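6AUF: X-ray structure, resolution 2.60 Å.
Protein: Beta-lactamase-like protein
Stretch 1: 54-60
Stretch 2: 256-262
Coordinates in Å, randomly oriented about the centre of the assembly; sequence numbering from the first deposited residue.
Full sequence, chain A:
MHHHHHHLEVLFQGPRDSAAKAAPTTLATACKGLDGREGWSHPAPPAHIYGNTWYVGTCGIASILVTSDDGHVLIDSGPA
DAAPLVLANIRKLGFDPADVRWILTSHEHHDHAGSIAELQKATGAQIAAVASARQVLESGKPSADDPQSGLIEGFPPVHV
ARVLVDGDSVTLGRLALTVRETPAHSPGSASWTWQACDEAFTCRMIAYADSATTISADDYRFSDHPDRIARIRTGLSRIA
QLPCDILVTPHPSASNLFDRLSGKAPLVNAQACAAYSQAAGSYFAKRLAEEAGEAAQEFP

Stretch 1, residues 54-60: WYVGTCG
Stretch 2 256-262: NLFDRLS

A short helix packs its apolar side chains and one aromatic edge against a tyrosine and the loop that follows it, in a small, largely buried contact (205 Å² summed over both sides) that contains no hydrogen bond from one stretch to the other. Trp-54 and Tyr-55 end a strand that begins earlier in the chain, with phi/psi of -135/139 and -84/127; Val-56 (-138/13), Gly-57 (-85/-163), Thr-58 (-96/-178), Cys-59 (-64/-25) and Gly-60 (-109/-31) continue as loop. In the second stretch Asn-256, at the N-cap position with phi/psi of 61/38 and chi1 t, makes no capping bond with its side chain. The helix runs from Leu-257 to Leu-261, phi between -61 and -74 and psi between -28 and -44, and Ser-262 (-100/33) leaves helical geometry. Its turn is held by Leu-261 N to Leu-257 O at 2.9 Å and Ser-262 N to Phe-258 O at 2.8 Å, while Ser-262 OG, chi1 m, also donates to Phe-258 O at 2.8 Å.

The backbones stay well apart, with CA of Tyr-55 9.4 Å from CA of Leu-261 and CA of Cys-59 9.1 Å from CA of Phe-258, so side chains must fill the gap. Tyr-55 does most of this from its side: its CA-to-CB bond points toward the helix, and chi1 t (-170°) with chi2 -88° carries the ring along Leu-257 and Phe-258. Leu-257 and Leu-261 also point toward the first stretch. Leu-257, chi1 t and chi2 p, brings CD2 to 3.7 Å from Tyr-55 CD2, approaching the ring obliquely; Leu-261, one turn later with chi1 m and chi2 t, places CD1 4.3 Å from Tyr-55 CB, near the base of the tyrosine side chain.

Phe-258 leaves its backbone sideways, but chi1 m (-71°) and chi2 -11° bring the end of its ring nearer. The result is an edge-to-face pair: the edge of Phe-258 meets the face of Tyr-55, with centroids 5.4 Å apart, planes at 87° and Phe-258 CE1 3.8 Å from Tyr-55 CZ. The same phenyl edge faces oxygen atoms, with Phe-258 CZ 3.6 Å from Tyr-55 OH and 4.0 Å from Thr-58 O, and Phe-258 CE2 3.4 Å from Cys-59 O. All three oxygens lie near the ring plane, where the slightly positive C-H rim suits them.

Within the loop, Tyr-55 OH donates to Thr-58 O at 2.5 Å, tying the ring's tip to the backbone beside that phenyl edge. Thr-58, chi1 p, points away from the helix and accepts at OG1 from Gly-60 N at 3.1 Å, with an N-H...OG1 angle of 150°. Cys-59, chi1 m, also points away and is covalently bonded to a group elsewhere in the structure; its carbonyl makes the approach to Phe-258. At Gly-57 an ideal CB would lie 3.4 Å from Tyr-55 CZ, so the tyrosine ring, which runs forward alongside the loop, leaves little room there.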

ATOM      1  N   TRP A  54      -3.275   0.708  12.800  1.00 76.18           N
ATOM      2  CA  TRP A  54      -3.420  -0.711  13.065  1.00 71.96           C
ATOM      3  C   TRP A  54      -3.160  -1.527  11.806  1.00 78.61           C
ATOM      4  O   TRP A  54      -3.599  -1.154  10.712  1.00 80.64           O
ATOM      5  CB  TRP A  54      -4.830  -0.996  13.567  1.00 74.99           C
ATOM      6  CG  TRP A  54      -5.259  -0.121  14.716  1.00 78.33           C
ATOM      7  CD1 TRP A  54      -5.911   1.067  14.640  1.00 77.07           C
ATOM      8  CD2 TRP A  54      -5.074  -0.390  16.112  1.00 82.72           C
ATOM      9  NE1 TRP A  54      -6.143   1.565  15.900  1.00 84.59           N
ATOM     10  CE2 TRP A  54      -5.641   0.687  16.821  1.00 82.44           C
ATOM     11  CE3 TRP A  54      -4.494  -1.446  16.828  1.00 77.01           C
ATOM     12  CZ2 TRP A  54      -5.643   0.744  18.206  1.00 82.58           C
ATOM     13  CZ3 TRP A  54      -4.490  -1.383  18.203  1.00 78.70           C
ATOM     14  CH2 TRP A  54      -5.057  -0.295  18.879  1.00 82.89           C
ATOM     15  N   TYR A  55      -2.454  -2.646  11.965  1.00 75.80           N
ATOM     16  CA  TYR A  55      -2.380  -3.642  10.904  1.00 71.34           C
ATOM     17  C   TYR A  55      -3.596  -4.551  11.002  1.00 77.93           C
ATOM     18  O   TYR A  55      -3.882  -5.100  12.068  1.00 85.83           O
ATOM     19  CB  TYR A  55      -1.098  -4.469  11.003  1.00 62.34           C
ATOM     20  CG  TYR A  55      -0.855  -5.349   9.796  1.00 62.80           C
ATOM     21  CD1 TYR A  55      -1.385  -6.638   9.716  1.00 63.81           C
ATOM     22  CD2 TYR A  55      -0.096  -4.885   8.723  1.00 59.23           C
ATOM     23  CE1 TYR A  55      -1.153  -7.442   8.605  1.00 66.39           C
ATOM     24  CE2 TYR A  55       0.137  -5.675   7.611  1.00 54.81           C
ATOM     25  CZ  TYR A  55      -0.388  -6.941   7.554  1.00 68.95           C
ATOM     26  OH  TYR A  55      -0.138  -7.696   6.437  1.00 68.15           O
ATOM     27  N   VAL A  56      -4.316  -4.702   9.895  1.00 75.80           N
ATOM     28  CA  VAL A  56      -5.558  -5.463   9.884  1.00 72.87           C
ATOM     29  C   VAL A  56      -5.607  -6.318   8.630  1.00 73.25           C
ATOM     30  O   VAL A  56      -6.662  -6.850   8.270  1.00 75.71           O
ATOM     31  CB  VAL A  56      -6.783  -4.534   9.961  1.00 75.79           C
ATOM     32  CG1 VAL A  56      -6.964  -3.999  11.373  1.00 75.57           C
ATOM     33  CG2 VAL A  56      -6.631  -3.388   8.964  1.00 74.23           C
ATOM     34  N   GLY A  57      -4.468  -6.443   7.954  1.00 74.53           N
ATOM     35  CA  GLY A  57      -4.378  -7.222   6.739  1.00 69.48           C
ATOM     36  C   GLY A  57      -4.150  -8.691   7.027  1.00 74.16           C
ATOM     37  O   GLY A  57      -4.359  -9.179   8.142  1.00 88.16           O
ATOM     38  N   THR A  58      -3.713  -9.406   5.989  1.00 67.65           N
ATOM     39  CA  THR A  58      -3.388 -10.819   6.064  1.00 73.48           C
ATOM     40  C   THR A  58      -1.894 -11.001   6.287  1.00 74.39           C
ATOM     41  O   THR A  58      -1.132 -10.035   6.410  1.00 63.73           O
ATOM     42  CB  THR A  58      -3.799 -11.550   4.789  1.00 75.93           C
ATOM     43  OG1 THR A  58      -2.850 -11.249   3.760  1.00 76.84           O
ATOM     44  CG2 THR A  58      -5.181 -11.126   4.345  1.00 64.41           C
ATOM     45  N   CYS A  59      -1.476 -12.274   6.327  1.00 73.27           N
ATOM     46  CA  CYS A  59      -0.067 -12.623   6.472  1.00 73.44           C
ATOM     47  C   CYS A  59       0.778 -12.164   5.288  1.00 76.10           C
ATOM     48  O   CYS A  59       1.986 -11.952   5.450  1.00 71.86           O
ATOM     49  CB  CYS A  59       0.079 -14.137   6.653  1.00 76.60           C
ATOM     50  SG  CYS A  59      -0.254 -14.773   8.344  1.00 81.18           S
ATOM     51  N   GLY A  60       0.176 -12.006   4.109  1.00 68.53           N
ATOM     52  CA  GLY A  60       0.925 -11.667   2.920  1.00 68.83           C
ATOM     53  C   GLY A  60       0.697 -10.254   2.408  1.00 68.15           C
ATOM     54  O   GLY A  60       1.605  -9.650   1.828  1.00 66.22           O
ATOM     55  N   ASN A 256      10.149  -5.384   6.368  1.00 69.68           N
ATOM     56  CA  ASN A 256      10.509  -6.128   7.585  1.00 75.54           C
ATOM     57  C   ASN A 256       9.486  -5.894   8.697  1.00 72.50           C
ATOM     58  O   ASN A 256       9.823  -5.799   9.883  1.00 65.98           O
ATOM     59  CB  ASN A 256      11.914  -5.741   8.044  1.00 75.81           C
ATOM     60  CG  ASN A 256      12.442  -6.631   9.149  1.00 70.36           C
ATOM     61  OD1 ASN A 256      12.124  -7.824   9.229  1.00 66.58           O
ATOM     62  ND2 ASN A 256      13.270  -6.045  10.014  1.00 69.33           N
ATOM     63  N   LEU A 257       8.216  -5.817   8.305  1.00 70.73           N
ATOM     64  CA  LEU A 257       7.224  -5.175   9.151  1.00 62.66           C
ATOM     65  C   LEU A 257       6.853  -6.038  10.351  1.00 66.68           C
ATOM     66  O   LEU A 257       6.648  -5.513  11.448  1.00 69.41           O
ATOM     67  CB  LEU A 257       5.986  -4.834   8.326  1.00 55.34           C
ATOM     68  CG  LEU A 257       4.885  -4.191   9.164  1.00 58.32           C
ATOM     69  CD1 LEU A 257       5.260  -2.776   9.617  1.00 54.51           C
ATOM     70  CD2 LEU A 257       3.565  -4.234   8.432  1.00 60.19           C
ATOM     71  N   PHE A 258       6.754  -7.357  10.165  1.00 69.76           N
ATOM     72  CA  PHE A 258       6.294  -8.221  11.253  1.00 76.47           C
ATOM     73  C   PHE A 258       7.318  -8.310  12.383  1.00 76.73           C
ATOM     74  O   PHE A 258       6.946  -8.243  13.558  1.00 81.13           O
ATOM     75  CB  PHE A 258       5.927  -9.600  10.706  1.00 65.52           C
ATOM     76  CG  PHE A 258       4.670  -9.590   9.883  1.00 65.97           C
ATOM     77  CD1 PHE A 258       3.846  -8.463   9.879  1.00 63.00           C
ATOM     78  CD2 PHE A 258       4.315 -10.673   9.096  1.00 69.58           C
ATOM     79  CE1 PHE A 258       2.678  -8.428   9.123  1.00 63.05           C
ATOM     80  CE2 PHE A 258       3.147 -10.649   8.326  1.00 65.15           C
ATOM     81  CZ  PHE A 258       2.323  -9.534   8.351  1.00 63.43           C
ATOM     82  N   ASP A 259       8.607  -8.434  12.057  1.00 76.99           N
ATOM     83  CA  ASP A 259       9.637  -8.408  13.093  1.00 74.87           C
ATOM     84  C   ASP A 259       9.628  -7.091  13.854  1.00 78.33           C
ATOM     85  O   ASP A 259       9.753  -7.075  15.084  1.00 87.26           O
ATOM     86  CB  ASP A 259      11.017  -8.636  12.478  1.00 78.28           C
ATOM     87  CG  ASP A 259      11.286 -10.092  12.160  1.00 92.89           C
ATOM     88  OD1 ASP A 259      10.385 -10.926  12.381  1.00 96.65           O
ATOM     89  OD2 ASP A 259      12.408 -10.399  11.696  1.00 98.34           O
ATOM     90  N   ARG A 260       9.507  -5.971  13.135  1.00 77.24           N
ATOM     91  CA  ARG A 260       9.497  -4.657  13.774  1.00 72.51           C
ATOM     92  C   ARG A 260       8.272  -4.494  14.667  1.00 74.50           C
ATOM     93  O   ARG A 260       8.358  -3.899  15.749  1.00 77.97           O
ATOM     94  CB  ARG A 260       9.561  -3.553  12.703  1.00 66.78           C
ATOM     95  CG  ARG A 260      10.849  -3.566  11.867  1.00 68.86           C
ATOM     96  CD  ARG A 260      11.111  -2.244  11.096  1.00 71.15           C
ATOM     97  NE  ARG A 260      10.120  -2.003  10.057  1.00 68.97           N
ATOM     98  CZ  ARG A 260       9.358  -0.921   9.963  1.00 71.49           C
ATOM     99  NH1 ARG A 260       9.475   0.078  10.830  1.00 74.17           N
ATOM    100  NH2 ARG A 260       8.478  -0.838   8.983  1.00 69.24           N
ATOM    101  N   LEU A 261       7.124  -5.024  14.230  1.00 70.21           N
ATOM    102  CA  LEU A 261       5.925  -5.011  15.057  1.00 70.96           C
ATOM    103  C   LEU A 261       6.056  -5.965  16.240  1.00 81.90           C
ATOM    104  O   LEU A 261       5.445  -5.745  17.290  1.00 88.35           O
ATOM    105  CB  LEU A 261       4.702  -5.378  14.215  1.00 63.91           C
ATOM    106  CG  LEU A 261       4.187  -4.283  13.295  1.00 79.58           C
ATOM    107  CD1 LEU A 261       2.825  -4.649  12.731  1.00 81.24           C
ATOM    108  CD2 LEU A 261       4.135  -2.957  14.031  1.00 81.03           C
ATOM    109  N   SER A 262       6.843  -7.027  16.088  1.00 90.42           N
ATOM    110  CA  SER A 262       7.001  -8.040  17.121  1.00102.17           C
ATOM    111  C   SER A 262       8.289  -7.853  17.915  1.00108.07           C
ATOM    112  O   SER A 262       8.911  -8.832  18.330  1.00101.88           O
ATOM    113  CB  SER A 262       6.946  -9.435  16.498  1.00 98.60           C
ATOM    114  OG  SER A 262       5.773  -9.588  15.709  1.00 94.12           O
TER